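Local atomic coordinates of ferripyochelin binding protein (Salmonella enterica subsp. enterica serovar Typhimurium, PDB entry 3R3R), a protein that binds zinc and, as a left-handed beta-helix protein of the gamma-class carbonic anhydrase family, may be an enzyme related to carbonic anhydrases, although its reaction is not established. Residues L14-G19 / S28-D33; R21-T26 / G41-V46; R35-V40 / I57-N62; V52-I57 / P83-E88. All coordinates share one frame; numbering follows the deposited sequence.

Interaction 1. Residues L14-G19 / S28-D33; sequences LFPGIG and SVVIGD
Leu-14 reaches Asp-33 because its CG stands anti to the carbonyl carbon (chi1 -53°), while the Asp-33 carboxylate carbon is anti to its own backbone N (chi1 -169°). The two side chains meet at an oblique angle, methyl against methylene: Leu-14 CD1 lies 3.9 Å from Asp-33 CB. Further back, Leu-14 CB sits 3.7 Å from Asp-33 N and covers the peptide that joins Gly-32 to Asp-33. Two residues along, the Pro-16 ring lies against Val-30. Its CG touches Val-30 CG1 at 3.8 Å and also rests 3.6 Å from Val-30 O. No direct hydrogen bond links 14-19 to 28-33, and Pro-16 N has no hydrogen to give to the nearby Gly-32 O. The contact belongs to the first turns of a left-handed parallel beta-helix: strand 29-31 runs along one face, the chain turns at Gly-32 and Asp-33 into strand 34-36 of the next face, and Pro-16 precedes strand 17-18, the neighbour of 34-36 from the coil before. Gly-32 takes this corner with a positive phi of 80°. A water bridges the two segments, donating to Phe-15 O and to Asp-33 OD1, 2.8 Å from each. Asp-33 OD2 also forms a salt bridge with Arg-35 NH2, so the carboxylate is gripped by the arginine as well as by the water. Around Pro-16 and Val-30 the packing continues onto Leu-8 and Ile-24 respectively.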
loop_
_atom_site.group_PDB
_atom_site.type_symbol
_atom_site.label_atom_id
_atom_site.label_comp_id
_atom_site.label_asym_id
_atom_site.label_seq_id
_atom_site.Cartn_x
_atom_site.Cartn_y
_atom_site.Cartn_z
ATOM N N LEU A 14 3.335 -8.415 18.464
ATOM C CA LEU A 14 3.004 -8.426 17.036
ATOM C C LEU A 14 4.276 -8.549 16.203
ATOM O O LEU A 14 5.313 -7.975 16.558
ATOM C CB LEU A 14 2.288 -7.123 16.655
ATOM C CG LEU A 14 1.059 -6.758 17.496
ATOM C CD1 LEU A 14 0.565 -5.357 17.172
ATOM C CD2 LEU A 14 -0.055 -7.796 17.312
ATOM N N PHE A 15 4.196 -9.259 15.079
ATOM C CA PHE A 15 5.346 -9.438 14.203
ATOM C C PHE A 15 4.804 -9.669 12.793
ATOM O O PHE A 15 3.704 -10.207 12.634
ATOM C CB PHE A 15 6.232 -10.613 14.684
ATOM C CG PHE A 15 7.579 -10.656 14.020
ATOM C CD1 PHE A 15 8.600 -9.814 14.448
ATOM C CD2 PHE A 15 7.825 -11.505 12.946
ATOM C CE1 PHE A 15 9.849 -9.823 13.822
ATOM C CE2 PHE A 15 9.074 -11.503 12.310
ATOM C CZ PHE A 15 10.080 -10.665 12.747
ATOM N N PRO A 16 5.558 -9.260 11.764
ATOM C CA PRO A 16 4.970 -9.405 10.428
ATOM C C PRO A 16 4.706 -10.856 10.018
ATOM O O PRO A 16 5.454 -11.764 10.397
ATOM C CB PRO A 16 6.016 -8.749 9.521
ATOM C CG PRO A 16 6.641 -7.682 10.408
ATOM C CD PRO A 16 6.751 -8.394 11.753
ATOM N N GLY A 17 3.631 -11.055 9.259
ATOM C CA GLY A 17 3.292 -12.349 8.685
ATOM C C GLY A 17 3.486 -12.298 7.183
ATOM O O GLY A 17 2.923 -11.427 6.531
ATOM N N ILE A 18 4.274 -13.220 6.634
ATOM C CA ILE A 18 4.786 -13.111 5.268
ATOM C C ILE A 18 4.384 -14.346 4.471
ATOM O O ILE A 18 4.614 -15.482 4.911
ATOM C CB ILE A 18 6.331 -13.018 5.263
ATOM C CG1 ILE A 18 6.824 -11.933 6.232
ATOM C CG2 ILE A 18 6.864 -12.818 3.843
ATOM C CD1 ILE A 18 6.305 -10.529 5.929
ATOM N N GLY A 19 3.776 -14.129 3.308
ATOM C CA GLY A 19 3.442 -15.225 2.412
ATOM C C GLY A 19 4.602 -15.677 1.546
ATOM O O GLY A 19 5.764 -15.554 1.921
ATOM N N SER A 28 14.293 -1.416 3.884
ATOM C CA SER A 28 12.963 -1.056 4.334
ATOM C C SER A 28 12.717 -1.511 5.764
ATOM O O SER A 28 13.516 -2.252 6.327
ATOM C CB SER A 28 11.929 -1.541 3.335
ATOM O OG SER A 28 12.141 -0.783 2.144
ATOM N N VAL A 29 11.642 -1.016 6.361
ATOM C CA VAL A 29 11.395 -1.202 7.782
ATOM C C VAL A 29 9.933 -1.602 7.921
ATOM O O VAL A 29 9.033 -0.825 7.565
ATOM C CB VAL A 29 11.686 0.093 8.576
ATOM C CG1 VAL A 29 11.343 -0.092 10.051
ATOM C CG2 VAL A 29 13.158 0.545 8.393
ATOM N N VAL A 30 9.697 -2.821 8.407
ATOM C CA VAL A 30 8.355 -3.374 8.510
ATOM C C VAL A 30 8.136 -3.828 9.946
ATOM O O VAL A 30 8.800 -4.747 10.410
ATOM C CB VAL A 30 8.169 -4.537 7.507
ATOM C CG1 VAL A 30 6.763 -5.138 7.626
ATOM C CG2 VAL A 30 8.457 -4.043 6.091
ATOM N N ILE A 31 7.224 -3.160 10.645
ATOM C CA ILE A 31 7.079 -3.300 12.090
ATOM C C ILE A 31 5.703 -3.809 12.483
ATOM O O ILE A 31 4.679 -3.289 12.039
ATOM C CB ILE A 31 7.272 -1.921 12.763
ATOM C CG1 ILE A 31 8.680 -1.376 12.513
ATOM C CG2 ILE A 31 6.963 -1.975 14.259
ATOM C CD1 ILE A 31 8.791 0.123 12.710
ATOM N N GLY A 32 5.674 -4.799 13.365
ATOM C CA GLY A 32 4.430 -5.149 14.020
ATOM C C GLY A 32 3.508 -6.005 13.183
ATOM O O GLY A 32 3.950 -6.920 12.473
ATOM N N ASP A 33 2.217 -5.700 13.275
ATOM C CA ASP A 33 1.194 -6.547 12.680
ATOM C C ASP A 33 0.974 -6.129 11.223
ATOM O O ASP A 33 -0.006 -5.435 10.887
ATOM C CB ASP A 33 -0.099 -6.469 13.485
ATOM C CG ASP A 33 -1.109 -7.532 13.084
ATOM O OD1 ASP A 33 -0.838 -8.322 12.148
ATOM O OD2 ASP A 33 -2.184 -7.564 13.725
HETATM O O HOH W 1 1.194 -10.159 11.500
#

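Interaction 2. Residues R21-T26 / G41-V46; sequences RVMIDT and GIWPLV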
loop_
_atom_site.group_PDB
_atom_site.type_symbol
_atom_site.label_atom_id
_atom_site.label_comp_id
_atom_site.label_asym_id
_atom_site.label_seq_id
_atom_site.Cartn_x
_atom_site.Cartn_y
_atom_site.Cartn_z
ATOM N N ARG A 21 7.054 -15.874 -1.927
ATOM C CA ARG A 21 7.669 -15.053 -2.965
ATOM C C ARG A 21 7.514 -13.562 -2.653
ATOM O O ARG A 21 7.294 -12.743 -3.547
ATOM C CB ARG A 21 7.085 -15.387 -4.337
ATOM C CG ARG A 21 7.190 -16.888 -4.705
ATOM C CD ARG A 21 6.506 -17.157 -6.036
ATOM N NE ARG A 21 5.091 -16.828 -5.953
ATOM C CZ ARG A 21 4.162 -17.643 -5.463
ATOM N NH1 ARG A 21 4.486 -18.865 -5.040
ATOM N NH2 ARG A 21 2.904 -17.233 -5.417
ATOM N N VAL A 22 7.615 -13.208 -1.374
ATOM C CA VAL A 22 7.525 -11.808 -0.969
ATOM C C VAL A 22 8.913 -11.185 -0.994
ATOM O O VAL A 22 9.864 -11.775 -0.468
ATOM C CB VAL A 22 6.900 -11.679 0.437
ATOM C CG1 VAL A 22 6.915 -10.224 0.920
ATOM C CG2 VAL A 22 5.478 -12.186 0.410
ATOM N N MET A 23 9.039 -10.013 -1.615
ATOM C CA MET A 23 10.277 -9.256 -1.514
ATOM C C MET A 23 10.114 -8.145 -0.478
ATOM O O MET A 23 9.172 -7.363 -0.560
ATOM C CB MET A 23 10.635 -8.601 -2.850
ATOM C CG MET A 23 11.926 -7.796 -2.788
ATOM S SD MET A 23 12.252 -6.892 -4.326
ATOM C CE MET A 23 10.934 -5.680 -4.294
ATOM N N ILE A 24 11.015 -8.090 0.496
ATOM C CA ILE A 24 11.085 -6.938 1.386
ATOM C C ILE A 24 12.497 -6.396 1.326
ATOM O O ILE A 24 13.442 -7.039 1.787
ATOM C CB ILE A 24 10.709 -7.259 2.840
ATOM C CG1 ILE A 24 9.348 -7.964 2.902
ATOM C CG2 ILE A 24 10.679 -5.975 3.664
ATOM C CD1 ILE A 24 9.312 -9.173 3.844
ATOM N N ASP A 25 12.661 -5.223 0.736
ATOM C CA ASP A 25 14.007 -4.707 0.554
ATOM C C ASP A 25 14.725 -4.612 1.890
ATOM O O ASP A 25 14.137 -4.223 2.899
ATOM C CB ASP A 25 13.995 -3.319 -0.067
ATOM C CG ASP A 25 15.348 -2.965 -0.637
ATOM O OD1 ASP A 25 15.641 -3.482 -1.738
ATOM O OD2 ASP A 25 16.140 -2.255 0.025
ATOM N N THR A 26 16.010 -4.905 1.897
ATOM C CA THR A 26 16.787 -4.854 3.123
ATOM C C THR A 26 16.815 -3.455 3.729
ATOM O O THR A 26 17.083 -3.309 4.893
ATOM C CB THR A 26 18.236 -5.322 2.913
ATOM O OG1 THR A 26 18.869 -4.504 1.929
ATOM C CG2 THR A 26 18.259 -6.766 2.462
ATOM N N GLY A 41 5.608 -7.006 -3.178
ATOM C CA GLY A 41 6.941 -6.441 -3.250
ATOM C C GLY A 41 7.013 -5.141 -2.491
ATOM O O GLY A 41 6.258 -4.215 -2.794
ATOM N N ILE A 42 7.924 -5.079 -1.520
ATOM C CA ILE A 42 8.185 -3.864 -0.744
ATOM C C ILE A 42 9.555 -3.355 -1.190
ATOM O O ILE A 42 10.584 -4.008 -0.984
ATOM C CB ILE A 42 8.193 -4.142 0.773
ATOM C CG1 ILE A 42 6.954 -4.934 1.217
ATOM C CG2 ILE A 42 8.408 -2.837 1.556
ATOM C CD1 ILE A 42 5.646 -4.302 0.861
ATOM N N TRP A 43 9.540 -2.204 -1.851
ATOM C CA TRP A 43 10.698 -1.655 -2.539
ATOM C C TRP A 43 11.585 -0.847 -1.562
ATOM O O TRP A 43 11.259 -0.751 -0.379
ATOM C CB TRP A 43 10.171 -0.876 -3.772
ATOM C CG TRP A 43 9.609 -1.873 -4.746
ATOM C CD1 TRP A 43 8.371 -2.473 -4.718
ATOM C CD2 TRP A 43 10.327 -2.493 -5.817
ATOM N NE1 TRP A 43 8.270 -3.404 -5.736
ATOM C CE2 TRP A 43 9.462 -3.434 -6.420
ATOM C CE3 TRP A 43 11.621 -2.330 -6.335
ATOM C CZ2 TRP A 43 9.851 -4.208 -7.517
ATOM C CZ3 TRP A 43 12.003 -3.101 -7.420
ATOM C CH2 TRP A 43 11.123 -4.030 -7.994
ATOM N N PRO A 44 12.723 -0.299 -2.036
ATOM C CA PRO A 44 13.638 0.350 -1.084
ATOM C C PRO A 44 13.078 1.546 -0.311
ATOM O O PRO A 44 12.240 2.320 -0.800
ATOM C CB PRO A 44 14.808 0.799 -1.970
ATOM C CG PRO A 44 14.817 -0.238 -3.108
ATOM C CD PRO A 44 13.344 -0.492 -3.362
ATOM N N LEU A 45 13.601 1.700 0.902
ATOM C CA LEU A 45 13.325 2.839 1.775
ATOM C C LEU A 45 11.827 3.060 1.970
ATOM O O LEU A 45 11.330 4.186 1.887
ATOM C CB LEU A 45 14.041 4.113 1.282
ATOM C CG LEU A 45 15.578 3.996 1.218
ATOM C CD1 LEU A 45 16.210 5.329 0.846
ATOM C CD2 LEU A 45 16.189 3.477 2.528
ATOM N N VAL A 46 11.117 1.974 2.254
ATOM C CA VAL A 46 9.709 2.028 2.638
ATOM C C VAL A 46 9.595 1.777 4.134
ATOM O O VAL A 46 10.324 0.949 4.677
ATOM C CB VAL A 46 8.925 0.936 1.867
ATOM C CG1 VAL A 46 7.529 0.745 2.420
ATOM C CG2 VAL A 46 8.838 1.286 0.395
#
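Met-23 and Ile-42 are joined through the backbone, Ile-42 N donating to Met-23 O over 2.8 Å. The same strand pair is closed again by Asp-25 N, which gives its hydrogen to Ile-42 O at 3.0 Å, so Ile-42 uses both its N-H and its carbonyl toward 21-26. On its other side strand 41-42 pairs with strand 62-63, Gly-41 bonding through its backbone to Thr-61 and Ile-63, while Met-23 also pairs with Val-40. The Asp-25 carboxylate takes no hydrogen bond from 41-46: it lies obliquely against the Pro-44 ring, OD1 3.6 Å from Pro-44 CG, and its OD2 is bonded to the hydroxyl of Ser-27. The carbonyl of Trp-43 is met by Ser-28 OG. On the Met-23 face the contact is apolar. The Met-23 chain runs extended from the backbone and then bends at its last torsion (chi3 68°), laying CE over the face of the Trp-43 indole, 3.6 Å from the centroid of the six-membered ring. This CH-pi contact is backed by SD at 4.7 Å from that centroid, a Met-aromatic pair. Helix 158-182 covers it, with Tyr-171 edge-to-face on Trp-43 and Leu-179 on Met-23. On the other face, Ile-24 CG1 approaches Ile-42 CG1 at 4.2 Å. Parallel strands stacked one coil apart are typical of the left-handed beta-helix, here along the face packed by the C-terminal helix.

Interaction 3. Residues R35-V40 / I57-N62; sequences RLADDV and IGARTN
Leu-36 and Ile-57 lie side by side and point the same way, CD2 of the leucine 3.6 Å from CD1 of the isoleucine, as equivalent positions on successive coils of the left-handed beta-helix. Ile-57 N donates to Arg-35 O, and Ile-57 O accepts from Ala-37 N, giving a parallel bridge. Past it, both coils make a type II turn, Ala-37 to Val-40 and Gly-58 to Thr-61, and the turns stack. Ala-37 CB meets Ala-59 CB at 4.1 Å. Val-40 has CG1 anti to its backbone N (chi1 164°), which brings its CG2 4.0 Å from Ile-57 CG2. Arg-60 N bonds to Asp-38 O at 2.9 Å, tying one turn to the next. Farther out, the Asp-39 and Arg-60 side chains touch through their carbons, CB to CG at 3.7 Å, without a direct salt bridge. Each charge has other partners: Asp-39 is held by Lys-175 of helix 158-182 and by Arg-21, and Arg-60 by Asp-89 and Glu-88. Thr-61 OG1 is fixed by Gly-87 and Val-90 of the following coil. Between the two charges, a water donates to Asp-39 OD2 at 2.8 Å and accepts from Arg-60 NH1 at 3.0 Å, lying in the guanidinium plane at its edge.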
loop_
_atom_site.group_PDB
_atom_site.type_symbol
_atom_site.label_atom_id
_atom_site.label_comp_id
_atom_site.label_asym_id
_atom_site.label_seq_id
_atom_site.Cartn_x
_atom_site.Cartn_y
_atom_site.Cartn_z
ATOM N N ARG A 35 0.708 -7.794 7.510
ATOM C CA ARG A 35 0.367 -9.074 6.896
ATOM C C ARG A 35 0.568 -8.924 5.392
ATOM O O ARG A 35 -0.164 -8.187 4.742
ATOM C CB ARG A 35 -1.095 -9.406 7.238
ATOM C CG ARG A 35 -1.406 -9.258 8.736
ATOM C CD ARG A 35 -2.888 -9.218 9.043
ATOM N NE ARG A 35 -3.142 -8.823 10.431
ATOM C CZ ARG A 35 -4.358 -8.671 10.947
ATOM N NH1 ARG A 35 -5.432 -8.887 10.188
ATOM N NH2 ARG A 35 -4.508 -8.312 12.219
ATOM N N LEU A 36 1.585 -9.586 4.846
ATOM C CA LEU A 36 1.938 -9.438 3.438
ATOM C C LEU A 36 1.613 -10.741 2.734
ATOM O O LEU A 36 2.198 -11.787 3.028
ATOM C CB LEU A 36 3.423 -9.123 3.280
ATOM C CG LEU A 36 3.891 -7.874 4.021
ATOM C CD1 LEU A 36 5.350 -7.637 3.723
ATOM C CD2 LEU A 36 3.053 -6.634 3.643
ATOM N N ALA A 37 0.659 -10.674 1.820
ATOM C CA ALA A 37 0.242 -11.833 1.052
ATOM C C ALA A 37 1.266 -12.214 -0.024
ATOM O O ALA A 37 2.267 -11.524 -0.222
ATOM C CB ALA A 37 -1.120 -11.583 0.454
ATOM N N ASP A 38 1.030 -13.344 -0.679
ATOM C CA ASP A 38 1.923 -13.837 -1.721
ATOM C C ASP A 38 2.244 -12.775 -2.769
ATOM O O ASP A 38 1.372 -12.011 -3.181
ATOM C CB ASP A 38 1.277 -15.001 -2.472
ATOM C CG ASP A 38 1.074 -16.243 -1.622
ATOM O OD1 ASP A 38 1.624 -16.353 -0.504
ATOM O OD2 ASP A 38 0.365 -17.137 -2.121
ATOM N N ASP A 39 3.493 -12.768 -3.222
ATOM C CA ASP A 39 3.917 -11.958 -4.362
ATOM C C ASP A 39 3.893 -10.453 -4.111
ATOM O O ASP A 39 3.976 -9.675 -5.053
ATOM C CB ASP A 39 3.104 -12.306 -5.615
ATOM C CG ASP A 39 3.421 -13.691 -6.147
ATOM O OD1 ASP A 39 4.609 -13.992 -6.402
ATOM O OD2 ASP A 39 2.476 -14.485 -6.294
ATOM N N VAL A 40 3.786 -10.045 -2.848
ATOM C CA VAL A 40 3.934 -8.634 -2.495
ATOM C C VAL A 40 5.394 -8.212 -2.657
ATOM O O VAL A 40 6.313 -8.980 -2.342
ATOM C CB VAL A 40 3.439 -8.380 -1.048
ATOM C CG1 VAL A 40 3.920 -7.042 -0.498
ATOM C CG2 VAL A 40 1.925 -8.420 -0.999
ATOM N N ILE A 57 -1.919 -6.345 3.426
ATOM C CA ILE A 57 -1.617 -6.058 2.029
ATOM C C ILE A 57 -1.841 -7.318 1.202
ATOM O O ILE A 57 -1.223 -8.344 1.457
ATOM C CB ILE A 57 -0.188 -5.503 1.850
ATOM C CG1 ILE A 57 0.030 -4.286 2.765
ATOM C CG2 ILE A 57 0.033 -5.125 0.397
ATOM C CD1 ILE A 57 1.390 -3.607 2.625
ATOM N N GLY A 58 -2.743 -7.222 0.230
ATOM C CA GLY A 58 -3.164 -8.366 -0.559
ATOM C C GLY A 58 -2.156 -8.801 -1.610
ATOM O O GLY A 58 -1.175 -8.102 -1.896
ATOM N N ALA A 59 -2.416 -9.960 -2.208
ATOM C CA ALA A 59 -1.467 -10.610 -3.105
ATOM C C ALA A 59 -1.124 -9.764 -4.332
ATOM O O ALA A 59 -1.978 -9.062 -4.897
ATOM C CB ALA A 59 -1.978 -11.997 -3.531
ATOM N N ARG A 60 0.140 -9.847 -4.742
ATOM C CA ARG A 60 0.609 -9.236 -5.987
ATOM C C ARG A 60 0.535 -7.720 -5.956
ATOM O O ARG A 60 0.407 -7.079 -6.994
ATOM C CB ARG A 60 -0.147 -9.802 -7.210
ATOM C CG ARG A 60 -0.048 -11.333 -7.355
ATOM C CD ARG A 60 -0.946 -11.880 -8.468
ATOM N NE ARG A 60 -2.323 -11.447 -8.286
ATOM C CZ ARG A 60 -3.203 -12.017 -7.463
ATOM N NH1 ARG A 60 -2.901 -13.110 -6.758
ATOM N NH2 ARG A 60 -4.414 -11.494 -7.355
ATOM N N THR A 61 0.638 -7.153 -4.761
ATOM C CA THR A 61 0.638 -5.702 -4.588
ATOM C C THR A 61 2.052 -5.191 -4.363
ATOM O O THR A 61 2.842 -5.814 -3.640
ATOM C CB THR A 61 -0.305 -5.330 -3.433
ATOM O OG1 THR A 61 -1.646 -5.463 -3.931
ATOM C CG2 THR A 61 -0.052 -3.915 -2.871
ATOM N N ASN A 62 2.380 -4.080 -5.032
ATOM C CA ASN A 62 3.667 -3.434 -4.871
ATOM C C ASN A 62 3.526 -2.157 -4.055
ATOM O O ASN A 62 2.591 -1.369 -4.250
ATOM C CB ASN A 62 4.359 -3.185 -6.223
ATOM C CG ASN A 62 3.509 -2.385 -7.201
ATOM O OD1 ASN A 62 2.682 -2.945 -7.969
ATOM N ND2 ASN A 62 3.708 -1.090 -7.195
HETATM O O HOH W 2 4.409 -7.146 -6.349
HETATM O O HOH W 3 -0.289 -14.584 -6.204
#

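Interaction 4. Residues V52-I57 / P83-E88; sequences VNYVAI and PLIIGE
The Tyr-54 ring carries Pro-83 on one face, with CB 3.7 Å from the ring centroid and 18° off its normal, a CH-pi contact displaced toward the rim at CE2. Ala-56 CB stands in plane at an edge of this ring, and the hydroxyl end extends over the neighbouring strand until OH comes within 3.5 Å of Ile-85 CD1. A chi1 of 73° puts Tyr-54 CG between the backbone N and the carbonyl carbon, which lets the ring lean across to the neighbouring strand and lie against Pro-83. Arg-35 of the preceding coil adds a cation-pi contact to this tyrosine. The flat amide of Asn-53 lies alongside Pro-83, OD1 3.5 Å from Pro-83 CB. That oxygen also accepts from Tyr-54 N on a lone pair in the amide plane, while ND2 is bonded to the carbonyls of Thr-72 and His-80; both ends of the amide are fixed. Beneath these groups the strands run parallel, their axes 4.8 Å apart. Leu-84 N bonds to Tyr-54 O, Ala-56 N to Leu-84 O, and Ile-86 N to Ala-56 O, the last at 2.8 Å. On the opposite face from Ala-56 and Ile-85, Val-55 CG1 meets Leu-84 CD2 at 3.9 Å, and Ile-57 CG1 meets Ile-86 CD1 at 4.1 Å, each pair pointing the same way. These residues continue onto Ile-48, Leu-69 and Leu-98 of the adjoining sheet. Such stacks of aliphatic side chains fill the interior of a left-handed beta-helix, here in the coils of the zinc site, the Leu-84 side chain lying about 7 Å from those of the ligands His-70 and His-99.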
loop_
_atom_site.group_PDB
_atom_site.type_symbol
_atom_site.label_atom_id
_atom_site.label_comp_id
_atom_site.label_asym_id
_atom_site.label_seq_id
_atom_site.Cartn_x
_atom_site.Cartn_y
_atom_site.Cartn_z
ATOM N N VAL A 52 0.119 0.442 16.307
ATOM C CA VAL A 52 -1.113 0.796 17.002
ATOM C C VAL A 52 -2.353 0.272 16.278
ATOM O O VAL A 52 -3.456 0.384 16.768
ATOM C CB VAL A 52 -1.208 2.306 17.275
ATOM C CG1 VAL A 52 -0.030 2.750 18.089
ATOM C CG2 VAL A 52 -1.289 3.095 15.971
ATOM N N ASN A 53 -2.144 -0.285 15.093
ATOM C CA ASN A 53 -3.210 -0.975 14.377
ATOM C C ASN A 53 -2.559 -1.836 13.295
ATOM O O ASN A 53 -1.351 -1.722 13.069
ATOM C CB ASN A 53 -4.215 0.015 13.798
ATOM C CG ASN A 53 -5.636 -0.455 13.952
ATOM O OD1 ASN A 53 -5.946 -1.631 13.724
ATOM N ND2 ASN A 53 -6.519 0.461 14.330
ATOM N N TYR A 54 -3.331 -2.715 12.660
ATOM C CA TYR A 54 -2.744 -3.627 11.685
ATOM C C TYR A 54 -2.716 -3.046 10.280
ATOM O O TYR A 54 -3.465 -2.104 9.944
ATOM C CB TYR A 54 -3.458 -4.986 11.680
ATOM C CG TYR A 54 -4.829 -5.001 11.052
ATOM C CD1 TYR A 54 -4.981 -5.277 9.704
ATOM C CD2 TYR A 54 -5.978 -4.761 11.807
ATOM C CE1 TYR A 54 -6.223 -5.314 9.111
ATOM C CE2 TYR A 54 -7.249 -4.793 11.216
ATOM C CZ TYR A 54 -7.352 -5.071 9.857
ATOM O OH TYR A 54 -8.575 -5.115 9.227
ATOM N N VAL A 55 -1.842 -3.637 9.463
ATOM C CA VAL A 55 -1.728 -3.358 8.037
ATOM C C VAL A 55 -1.857 -4.690 7.303
ATOM O O VAL A 55 -1.134 -5.634 7.619
ATOM C CB VAL A 55 -0.362 -2.722 7.710
ATOM C CG1 VAL A 55 -0.253 -2.484 6.213
ATOM C CG2 VAL A 55 -0.172 -1.416 8.482
ATOM N N ALA A 56 -2.802 -4.780 6.366
ATOM C CA ALA A 56 -2.992 -6.003 5.574
ATOM C C ALA A 56 -2.828 -5.651 4.111
ATOM O O ALA A 56 -3.495 -4.732 3.622
ATOM C CB ALA A 56 -4.373 -6.634 5.835
ATOM N N ILE A 57 -1.919 -6.345 3.426
ATOM C CA ILE A 57 -1.617 -6.058 2.029
ATOM C C ILE A 57 -1.841 -7.318 1.202
ATOM O O ILE A 57 -1.223 -8.344 1.457
ATOM C CB ILE A 57 -0.188 -5.503 1.850
ATOM C CG1 ILE A 57 0.030 -4.286 2.765
ATOM C CG2 ILE A 57 0.033 -5.125 0.397
ATOM C CD1 ILE A 57 1.390 -3.607 2.625
ATOM N N PRO A 83 -7.218 0.872 10.734
ATOM C CA PRO A 83 -6.175 0.006 10.183
ATOM C C PRO A 83 -5.984 0.354 8.707
ATOM O O PRO A 83 -6.752 1.141 8.142
ATOM C CB PRO A 83 -6.779 -1.399 10.329
ATOM C CG PRO A 83 -8.268 -1.153 10.190
ATOM C CD PRO A 83 -8.517 0.180 10.867
ATOM N N LEU A 84 -4.970 -0.240 8.094
ATOM C CA LEU A 84 -4.677 0.000 6.695
ATOM C C LEU A 84 -4.906 -1.298 5.944
ATOM O O LEU A 84 -4.222 -2.301 6.213
ATOM C CB LEU A 84 -3.227 0.464 6.557
ATOM C CG LEU A 84 -2.717 0.666 5.123
ATOM C CD1 LEU A 84 -3.577 1.654 4.328
ATOM C CD2 LEU A 84 -1.272 1.151 5.193
ATOM N N ILE A 85 -5.857 -1.279 5.014
ATOM C CA ILE A 85 -6.255 -2.483 4.298
ATOM C C ILE A 85 -6.054 -2.219 2.824
ATOM O O ILE A 85 -6.617 -1.266 2.297
ATOM C CB ILE A 85 -7.733 -2.805 4.568
ATOM C CG1 ILE A 85 -7.945 -3.112 6.056
ATOM C CG2 ILE A 85 -8.183 -3.979 3.686
ATOM C CD1 ILE A 85 -9.412 -3.070 6.525
ATOM N N ILE A 86 -5.237 -3.041 2.174
ATOM C CA ILE A 86 -4.914 -2.853 0.763
ATOM C C ILE A 86 -5.170 -4.180 0.056
ATOM O O ILE A 86 -4.733 -5.231 0.533
ATOM C CB ILE A 86 -3.432 -2.430 0.564
ATOM C CG1 ILE A 86 -3.108 -1.164 1.363
ATOM C CG2 ILE A 86 -3.084 -2.265 -0.935
ATOM C CD1 ILE A 86 -1.636 -0.817 1.355
ATOM N N GLY A 87 -5.868 -4.129 -1.077
ATOM C CA GLY A 87 -6.250 -5.334 -1.802
ATOM C C GLY A 87 -5.160 -5.924 -2.671
ATOM O O GLY A 87 -3.969 -5.707 -2.433
ATOM N N GLU A 88 -5.594 -6.716 -3.654
ATOM C CA GLU A 88 -4.727 -7.460 -4.559
ATOM C C GLU A 88 -4.439 -6.670 -5.833
ATOM O O GLU A 88 -5.267 -5.863 -6.271
ATOM C CB GLU A 88 -5.399 -8.782 -4.954
ATOM C CG GLU A 88 -5.790 -9.617 -3.756
ATOM C CD GLU A 88 -6.216 -11.030 -4.127
ATOM O OE1 GLU A 88 -6.664 -11.276 -5.265
ATOM O OE2 GLU A 88 -6.094 -11.921 -3.265
#

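Overall arrangement
The four contacts follow successive coils of one left-handed beta-helix. Interactions 1, 3 and 4 reach one parallel sheet, in which strands 17-18, 34-36, 54-57 and 84-86 are consecutive, interaction 1 through 17-18, its other segment on strand 29-31 of the adjoining sheet; interaction 2 lies on the sheet facing helix 158-182. Interaction 3 is centred about 11 Å from interaction 4 and shares Ile-57 with it; interactions 2 and 4, with centres about 16 Å apart, do not touch. The segments of interactions 1 and 2, 2 and 3, and 3 and 4 alternate along the chain. Together they build the N-terminal coils of the beta-helix, and interaction 4 reaches the coil of the zinc ligand His-70.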